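Alr3699 protein (Nostoc sp., PDB 4XSR) is a GT-B-fold protein of the glycosyltransferase type that binds uridine-5'-diphosphate-glucose between its two Rossmann-like domains. Local coordinates at residues 124-129 against 152-157. Residues are numbered along the deposited sequence; the frame is centred on the assembly and turned at random.
Sequences YHLHDI and SLVIAN. With UPG (uridine-5'-diphosphate-glucose), chain J.
His127 and Asn157, one residue past the ends of neighbouring parallel strands, converge on the glucose part of uridine-5'-diphosphate-glucose. O6' of the ligand lies in the plane of the His127 imidazole, at its edge, hydrogen-bonded to ND1 at 2.8 Å, and accepts a nearly straight bond of 2.9 Å from Asn157 ND2. Asn157 points toward the 124-129 segment, and with chi1 at 60° its CG sits between the backbone N and the carbonyl carbon, placing ND2 within a weak bond of His127 O. Backbone hydrogen bonds from Tyr124 N to Leu153 O (3.0 Å), Ile155 N to Tyr124 O (2.9 Å) and Leu126 N to Ile155 O (2.8 Å) join the strands of a beta-alpha-beta unit whose crossover is helix 137-150. On one face of the sheet, Ile155 CG2, anti to its backbone N, rests over the His125 ring, 3.7 Å from the centroid, in a CH-pi contact; His125 ND1 is hydrogen-bonded to Tyr101 OH. On the other face, Val154 CG1 packs against Leu126 CD2 (4.0 Å) and lies beside Tyr124, with Phe165 of helix 159-167 covering Leu126 and Val154. The paired bonds to O6' probably help to orient the 6-hydroxyl, while Asn103, at His127 NE2, and Ser161, at Asn157 OD1, probably steady the two side chains.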
loop_
_atom_site.group_PDB
_atom_site.type_symbol
_atom_site.label_atom_id
_atom_site.label_comp_id
_atom_site.label_asym_id
_atom_site.label_seq_id
_atom_site.Cartn_x
_atom_site.Cartn_y
_atom_site.Cartn_z
ATOM N N TYR B 124 -5.054 1.180 -17.674
ATOM C CA TYR B 124 -5.177 -0.185 -17.216
ATOM C C TYR B 124 -5.534 -1.087 -18.420
ATOM O O TYR B 124 -6.552 -0.880 -19.073
ATOM C CB TYR B 124 -6.309 -0.267 -16.191
ATOM C CG TYR B 124 -6.598 -1.652 -15.602
ATOM C CD1 TYR B 124 -5.580 -2.572 -15.317
ATOM C CD2 TYR B 124 -7.880 -1.999 -15.261
ATOM C CE1 TYR B 124 -5.877 -3.825 -14.749
ATOM C CE2 TYR B 124 -8.180 -3.236 -14.708
ATOM C CZ TYR B 124 -7.188 -4.131 -14.449
ATOM O OH TYR B 124 -7.539 -5.307 -13.858
ATOM N N HIS B 125 -4.699 -2.092 -18.691
ATOM C CA HIS B 125 -4.948 -3.037 -19.760
ATOM C C HIS B 125 -5.430 -4.279 -19.083
ATOM O O HIS B 125 -4.702 -4.904 -18.319
ATOM C CB HIS B 125 -3.712 -3.307 -20.583
ATOM C CG HIS B 125 -4.005 -3.940 -21.915
ATOM N ND1 HIS B 125 -3.502 -3.445 -23.106
ATOM C CD2 HIS B 125 -4.780 -5.006 -22.241
ATOM C CE1 HIS B 125 -3.951 -4.187 -24.103
ATOM N NE2 HIS B 125 -4.724 -5.142 -23.607
ATOM N N LEU B 126 -6.683 -4.624 -19.377
ATOM C CA LEU B 126 -7.423 -5.592 -18.644
ATOM C C LEU B 126 -7.425 -6.883 -19.459
ATOM O O LEU B 126 -8.033 -6.949 -20.536
ATOM C CB LEU B 126 -8.811 -5.047 -18.444
ATOM C CG LEU B 126 -9.821 -5.958 -17.807
ATOM C CD1 LEU B 126 -9.379 -6.455 -16.448
ATOM C CD2 LEU B 126 -11.149 -5.219 -17.705
ATOM N N HIS B 127 -6.680 -7.871 -18.961
ATOM C CA HIS B 127 -6.529 -9.175 -19.604
ATOM C C HIS B 127 -7.356 -10.209 -18.895
ATOM O O HIS B 127 -7.368 -11.352 -19.288
ATOM C CB HIS B 127 -5.054 -9.627 -19.583
ATOM C CG HIS B 127 -4.142 -8.755 -20.383
ATOM N ND1 HIS B 127 -4.039 -8.847 -21.757
ATOM C CD2 HIS B 127 -3.273 -7.790 -20.009
ATOM C CE1 HIS B 127 -3.154 -7.968 -22.197
ATOM N NE2 HIS B 127 -2.681 -7.309 -21.154
ATOM N N ASP B 128 -8.020 -9.820 -17.814
ATOM C CA ASP B 128 -8.826 -10.740 -17.030
ATOM C C ASP B 128 -10.325 -10.511 -17.196
ATOM O O ASP B 128 -10.785 -9.452 -17.637
ATOM C CB ASP B 128 -8.489 -10.595 -15.544
ATOM C CG ASP B 128 -7.020 -10.868 -15.224
ATOM O OD1 ASP B 128 -6.462 -11.861 -15.766
ATOM O OD2 ASP B 128 -6.440 -10.092 -14.400
ATOM N N ILE B 129 -11.089 -11.525 -16.813
ATOM C CA ILE B 129 -12.517 -11.402 -16.664
ATOM C C ILE B 129 -12.720 -11.261 -15.158
ATOM O O ILE B 129 -12.459 -12.204 -14.393
ATOM C CB ILE B 129 -13.239 -12.638 -17.236
ATOM C CG1 ILE B 129 -13.449 -12.472 -18.760
ATOM C CG2 ILE B 129 -14.567 -12.898 -16.539
ATOM C CD1 ILE B 129 -13.925 -13.746 -19.445
ATOM N N SER B 152 -7.399 6.652 -16.548
ATOM C CA SER B 152 -8.002 7.478 -17.596
ATOM C C SER B 152 -8.597 6.611 -18.702
ATOM O O SER B 152 -9.344 7.104 -19.543
ATOM C CB SER B 152 -6.955 8.368 -18.255
ATOM O OG SER B 152 -6.128 8.969 -17.290
ATOM N N LEU B 153 -8.229 5.329 -18.721
ATOM C CA LEU B 153 -8.666 4.420 -19.759
ATOM C C LEU B 153 -8.442 2.992 -19.323
ATOM O O LEU B 153 -7.421 2.673 -18.711
ATOM C CB LEU B 153 -7.849 4.686 -21.006
ATOM C CG LEU B 153 -8.008 3.694 -22.156
ATOM C CD1 LEU B 153 -9.274 3.958 -22.974
ATOM C CD2 LEU B 153 -6.772 3.775 -23.035
ATOM N N VAL B 154 -9.435 2.159 -19.608
ATOM C CA VAL B 154 -9.370 0.715 -19.436
ATOM C C VAL B 154 -9.457 0.022 -20.814
ATOM O O VAL B 154 -10.528 -0.014 -21.434
ATOM C CB VAL B 154 -10.508 0.210 -18.560
ATOM C CG1 VAL B 154 -10.413 -1.312 -18.387
ATOM C CG2 VAL B 154 -10.474 0.921 -17.203
ATOM N N ILE B 155 -8.320 -0.479 -21.304
ATOM C CA ILE B 155 -8.272 -1.214 -22.560
ATOM C C ILE B 155 -8.598 -2.636 -22.202
ATOM O O ILE B 155 -7.861 -3.243 -21.473
ATOM C CB ILE B 155 -6.876 -1.172 -23.189
ATOM C CG1 ILE B 155 -6.569 0.213 -23.665
ATOM C CG2 ILE B 155 -6.787 -2.098 -24.399
ATOM C CD1 ILE B 155 -5.112 0.385 -24.014
ATOM N N ALA B 156 -9.720 -3.152 -22.671
ATOM C CA ALA B 156 -10.062 -4.559 -22.430
ATOM C C ALA B 156 -9.686 -5.447 -23.646
ATOM O O ALA B 156 -9.736 -4.982 -24.789
ATOM C CB ALA B 156 -11.530 -4.703 -22.148
ATOM N N ASN B 157 -9.362 -6.714 -23.385
ATOM C CA ASN B 157 -8.847 -7.584 -24.432
ATOM C C ASN B 157 -9.973 -8.202 -25.265
ATOM O O ASN B 157 -9.726 -8.765 -26.316
ATOM C CB ASN B 157 -7.885 -8.648 -23.884
ATOM C CG ASN B 157 -8.507 -9.571 -22.855
ATOM O OD1 ASN B 157 -9.674 -9.438 -22.483
ATOM N ND2 ASN B 157 -7.705 -10.553 -22.389
HETATM N N1 UPG J . 2.580 -20.436 -24.706
HETATM C C2 UPG J . 3.965 -20.595 -24.848
HETATM N N3 UPG J . 4.521 -21.728 -24.443
HETATM C C4 UPG J . 3.803 -22.719 -23.918
HETATM C C5 UPG J . 2.415 -22.592 -23.791
HETATM C C6 UPG J . 1.824 -21.414 -24.187
HETATM O O2 UPG J . 4.701 -19.689 -25.335
HETATM O O4 UPG J . 4.386 -23.777 -23.548
HETATM C C1C UPG J . 1.931 -19.199 -25.125
HETATM C C2C UPG J . 0.847 -19.404 -26.176
HETATM O O2C UPG J . 1.434 -19.455 -27.495
HETATM C C3C UPG J . -0.022 -18.182 -25.883
HETATM C C4C UPG J . 0.110 -17.944 -24.364
HETATM O O4C UPG J . 1.259 -18.672 -23.975
HETATM O O3C UPG J . 0.518 -17.064 -26.591
HETATM C C5C UPG J . -1.060 -18.422 -23.495
HETATM O O5C UPG J . -2.121 -17.516 -23.796
HETATM P PA UPG J . -3.504 -17.483 -23.018
HETATM O O1A UPG J . -4.418 -16.629 -23.837
HETATM O O2A UPG J . -3.904 -18.817 -22.497
HETATM O O3A UPG J . -2.980 -16.481 -21.809
HETATM P PB UPG J . -3.397 -16.430 -20.234
HETATM O O1B UPG J . -2.144 -16.833 -19.548
HETATM O O2B UPG J . -4.607 -17.197 -19.866
HETATM O O3B UPG J . -3.510 -14.814 -20.151
HETATM C "C1'" UPG J . -4.604 -13.886 -20.017
HETATM C "C2'" UPG J . -6.012 -14.368 -20.287
HETATM C "C3'" UPG J . -6.199 -14.864 -21.744
HETATM C "C4'" UPG J . -5.803 -13.747 -22.716
HETATM C "C5'" UPG J . -4.461 -13.176 -22.292
HETATM C "C6'" UPG J . -3.991 -12.022 -23.123
HETATM O "O2'" UPG J . -6.420 -15.276 -19.263
HETATM O "O3'" UPG J . -7.582 -15.218 -21.933
HETATM O "O4'" UPG J . -5.657 -14.210 -24.067
HETATM O "O5'" UPG J . -4.453 -12.774 -20.927
HETATM O "O6'" UPG J . -4.990 -11.030 -23.222
#